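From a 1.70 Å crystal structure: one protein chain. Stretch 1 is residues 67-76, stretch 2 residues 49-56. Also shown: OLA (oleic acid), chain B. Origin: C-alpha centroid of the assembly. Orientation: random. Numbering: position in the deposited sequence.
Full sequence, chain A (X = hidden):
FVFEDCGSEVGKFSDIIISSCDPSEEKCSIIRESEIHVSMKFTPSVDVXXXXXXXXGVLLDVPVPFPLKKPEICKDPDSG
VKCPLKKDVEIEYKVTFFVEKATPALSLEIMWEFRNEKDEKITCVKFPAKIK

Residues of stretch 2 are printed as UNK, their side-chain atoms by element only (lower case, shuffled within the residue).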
# COMPACT_ATOMS: atom_id res chain seq x y z
N PRO A 67 9.78 -7.75 1.37
CA PRO A 67 10.57 -6.72 0.68
C PRO A 67 9.84 -6.08 -0.50
O PRO A 67 9.20 -6.78 -1.29
CB PRO A 67 11.79 -7.51 0.17
CG PRO A 67 11.27 -8.90 -0.02
CD PRO A 67 10.29 -9.11 1.11
N LEU A 68 9.93 -4.76 -0.61
CA LEU A 68 9.41 -4.06 -1.78
C LEU A 68 10.56 -3.67 -2.70
O LEU A 68 11.69 -3.45 -2.25
CB LEU A 68 8.62 -2.81 -1.36
CG LEU A 68 7.36 -3.04 -0.50
CD1 LEU A 68 6.89 -1.74 0.13
CD2 LEU A 68 6.24 -3.68 -1.31
N LYS A 69 10.27 -3.61 -4.00
CA LYS A 69 11.28 -3.27 -5.00
C LYS A 69 11.59 -1.77 -5.04
O LYS A 69 12.73 -1.37 -5.27
CB LYS A 69 10.86 -3.74 -6.39
CG LYS A 69 10.91 -5.25 -6.58
CD LYS A 69 10.40 -5.64 -7.97
CE LYS A 69 10.10 -7.13 -8.08
NZ LYS A 69 11.33 -7.97 -8.02
N LYS A 70 10.56 -0.95 -4.81
CA LYS A 70 10.73 0.51 -4.85
C LYS A 70 10.11 1.20 -3.63
O LYS A 70 9.15 1.96 -3.78
CB LYS A 70 10.12 1.08 -6.14
CG LYS A 70 10.65 0.45 -7.43
CD LYS A 70 9.86 0.87 -8.66
CE LYS A 70 8.50 0.20 -8.72
NZ LYS A 70 7.77 0.50 -9.98
N PRO A 71 10.67 0.96 -2.42
CA PRO A 71 10.07 1.50 -1.19
C PRO A 71 10.20 3.01 -1.02
O PRO A 71 9.42 3.61 -0.30
CB PRO A 71 10.84 0.78 -0.07
CG PRO A 71 12.15 0.41 -0.68
CD PRO A 71 11.89 0.16 -2.14
N GLU A 72 11.20 3.62 -1.67
CA GLU A 72 11.33 5.07 -1.62
C GLU A 72 10.44 5.68 -2.69
O GLU A 72 10.86 5.98 -3.82
CB GLU A 72 12.79 5.51 -1.74
CG GLU A 72 13.61 5.17 -0.50
CD GLU A 72 14.88 6.00 -0.40
OE1 GLU A 72 14.83 7.08 0.22
OE2 GLU A 72 15.92 5.56 -0.92
N ILE A 73 9.18 5.86 -2.30
CA ILE A 73 8.09 6.30 -3.17
C ILE A 73 8.38 7.60 -3.91
O ILE A 73 8.05 7.74 -5.09
CB ILE A 73 6.80 6.47 -2.33
CG1 ILE A 73 6.44 5.17 -1.59
CG2 ILE A 73 5.66 7.03 -3.18
CD1 ILE A 73 6.39 3.93 -2.44
N CYS A 74 9.00 8.56 -3.22
CA CYS A 74 9.28 9.87 -3.80
C CYS A 74 10.39 9.82 -4.85
O CYS A 74 10.50 10.72 -5.68
CB CYS A 74 9.61 10.88 -2.71
SG CYS A 74 8.13 11.48 -1.88
N LYS A 75 11.19 8.76 -4.80
CA LYS A 75 12.32 8.59 -5.71
C LYS A 75 12.00 7.63 -6.86
O LYS A 75 12.84 7.38 -7.72
CB LYS A 75 13.55 8.15 -4.91
CG LYS A 75 13.95 9.15 -3.84
CD LYS A 75 15.08 8.65 -2.97
CE LYS A 75 15.35 9.63 -1.84
NZ LYS A 75 16.53 9.23 -1.03
N ASP A 76 10.78 7.10 -6.87
CA ASP A 76 10.30 6.24 -7.95
C ASP A 76 9.61 7.12 -8.98
O ASP A 76 8.55 7.67 -8.71
CB ASP A 76 9.36 5.17 -7.38
CG ASP A 76 8.54 4.45 -8.45
OD1 ASP A 76 8.82 4.59 -9.66
OD2 ASP A 76 7.59 3.74 -8.07
N UNK A 49 9.47 14.99 4.23
CA UNK A 49 10.66 15.14 3.39
C UNK A 49 10.97 13.93 2.52
O UNK A 49 11.46 14.08 1.40
n UNK A 49 15.64 17.44 5.38
c UNK A 49 13.16 17.34 5.41
c UNK A 49 11.90 16.97 4.65
c UNK A 49 14.42 17.16 4.58
c UNK A 49 11.88 15.51 4.24
N UNK A 50 10.71 12.74 3.04
CA UNK A 50 10.94 11.49 2.31
C UNK A 50 9.95 10.43 2.76
O UNK A 50 9.52 10.43 3.92
c UNK A 50 12.77 9.89 1.55
n UNK A 50 13.37 8.84 2.07
c UNK A 50 12.38 10.99 2.52
o UNK A 50 12.55 10.00 0.34
N UNK A 51 9.59 9.53 1.85
CA UNK A 51 8.64 8.46 2.15
C UNK A 51 9.29 7.09 1.93
O UNK A 51 9.89 6.85 0.88
c UNK A 51 6.36 7.46 1.66
c UNK A 51 7.36 8.56 1.29
c UNK A 51 6.71 9.92 1.44
N UNK A 52 9.17 6.21 2.92
CA UNK A 52 9.60 4.81 2.77
C UNK A 52 8.41 3.90 2.99
O UNK A 52 7.78 3.93 4.06
c UNK A 52 12.06 5.12 3.51
o UNK A 52 13.58 3.53 4.45
o UNK A 52 13.50 5.52 5.38
c UNK A 52 10.71 4.45 3.76
c UNK A 52 13.12 4.69 4.52
N UNK A 53 8.08 3.09 1.99
CA UNK A 53 6.97 2.15 2.10
C UNK A 53 7.40 0.82 2.73
O UNK A 53 8.56 0.40 2.60
c UNK A 53 6.32 1.91 0.75
N UNK A 54 6.45 0.18 3.40
CA UNK A 54 6.66 -1.10 4.07
C UNK A 54 5.45 -1.99 3.80
O UNK A 54 4.31 -1.52 3.82
c UNK A 54 9.24 -0.55 5.83
c UNK A 54 6.78 -0.90 5.58
c UNK A 54 10.31 0.32 6.46
c UNK A 54 7.87 0.07 6.03
n UNK A 54 11.64 -0.32 6.25
N UNK A 55 5.70 -3.27 3.56
CA UNK A 55 4.61 -4.22 3.37
C UNK A 55 4.76 -5.42 4.30
O UNK A 55 5.88 -5.82 4.65
c UNK A 55 4.53 -4.67 1.92
N UNK A 56 3.62 -5.99 4.70
CA UNK A 56 3.57 -7.16 5.56
C UNK A 56 2.46 -8.10 5.11
O UNK A 56 1.41 -7.66 4.64
c UNK A 56 6.13 -3.87 8.54
c UNK A 56 6.35 -5.22 8.73
c UNK A 56 5.00 -3.44 7.85
c UNK A 56 3.33 -6.75 7.02
c UNK A 56 4.31 -5.74 7.55
c UNK A 56 5.44 -6.15 8.24
c UNK A 56 4.10 -4.38 7.36
C1 OLA B . 7.23 -2.61 -5.23
O1 OLA B . 7.72 -1.60 -4.69
O2 OLA B . 7.81 -3.72 -5.26
C2 OLA B . 5.87 -2.49 -5.89
C3 OLA B . 4.85 -3.37 -5.17
C4 OLA B . 3.57 -2.59 -4.88
C5 OLA B . 3.37 -2.40 -3.38
C6 OLA B . 1.90 -2.17 -3.03
C7 OLA B . 1.36 -3.35 -2.24
C8 OLA B . -0.08 -3.15 -1.77
C9 OLA B . -1.06 -3.46 -2.88
C10 OLA B . -1.53 -4.68 -3.16
C11 OLA B . -1.13 -5.92 -2.39
C12 OLA B . -1.06 -7.11 -3.33
C13 OLA B . 0.18 -7.96 -3.05
C14 OLA B . 0.40 -8.95 -4.19
C15 OLA B . 1.20 -10.16 -3.71
C16 OLA B . 2.60 -10.15 -4.29
C17 OLA B . 2.77 -11.24 -5.35
C18 OLA B . 4.18 -11.79 -5.37
O HOH W 1 10.89 8.34 -1.14

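Position 49 carries four carbons in a row ending in a nitrogen. Its CA-to-CB bond points away from stretch 1, and no side-chain atom comes within contact range. The chain is that of Lys49.

Position 50 has two carbons, the second bearing one oxygen and one nitrogen. Its nitrogen lies 2.9 Å from Glu72 OE1. A carboxylate would carry two oxygens, so this is an amide, and two carbons make it Asn50. Its ND2 donates a hydrogen bond to Glu72 OE1. Its OD1 lies 3.6 Å from Lys75 CE and accepts from water 1, at 2.8 Å from the water O.

Position 51 has one carbon carrying two more, a beta-branched group without polar atoms. Its CA-to-CB bond points toward stretch 1, and the group packs on Ile73 and Cys74. This is Val51. Its CG2 lies 3.9 Å from Cys74 SG, and its CG1 lies 4.0 Å from Ile73 CG1.

Position 52 has three carbons, the third carrying two oxygens. The CA-to-CB bond runs sideways, and its second carbon lies 4.3 Å from Glu72 CG. The carboxylate and chain length give Glu52.

Position 53 has a single side-chain carbon. Its CA-to-CB bond points toward stretch 1. Its CB lies 3.7 Å from Leu68 CD1 and 3.8 Å from Ile73 CD1, so the one methyl meets both side chains. This is Ala53.

Position 54 again has four carbons in a row ending in nitrogen, and its CA-to-CB bond points away. Its backbone N is 3.8 Å from Leu68 CD1, while its side chain stays 5.5 Å or more from stretch 1. This is Lys54.

Position 55 has one carbon, with its CA-to-CB bond pointing toward stretch 1. Its CB lies 3.8 Å from Leu68 CD2. This is Ala55.

Position 56 has one carbon followed by a ring of six carbons, with no oxygen. It is out of reach of stretch 1. This is Phe56.

The contact combines two backbone hydrogen bonds, one side-chain hydrogen bond and apolar packing. Ala53 N donates a nearly straight hydrogen bond to Pro71 O at 2.7 Å. Ile73 N to Val51 O, at 3.4 Å, is a weak one. Water 1 bridges this end: its O donates to Val51 O at 2.7 Å and accepts from Cys74 N at 2.8 Å. Val51 packs on Ile73 and Cys74, Ala53 on Leu68 and Ile73, and Ala55 on Leu68. Glu72 OE1 also accepts from Lys75 NZ at 3.0 Å in a salt bridge, so one oxygen serves both Asn50 and Lys75. Beside this contact, Lys69 N and Lys70 N donate hydrogen bonds to the carboxyl group of the oleic acid, at 2.8 Å to O2 and 2.9 Å to O1 respectively.

Stretch 2 (49-56) KNVEAKAF
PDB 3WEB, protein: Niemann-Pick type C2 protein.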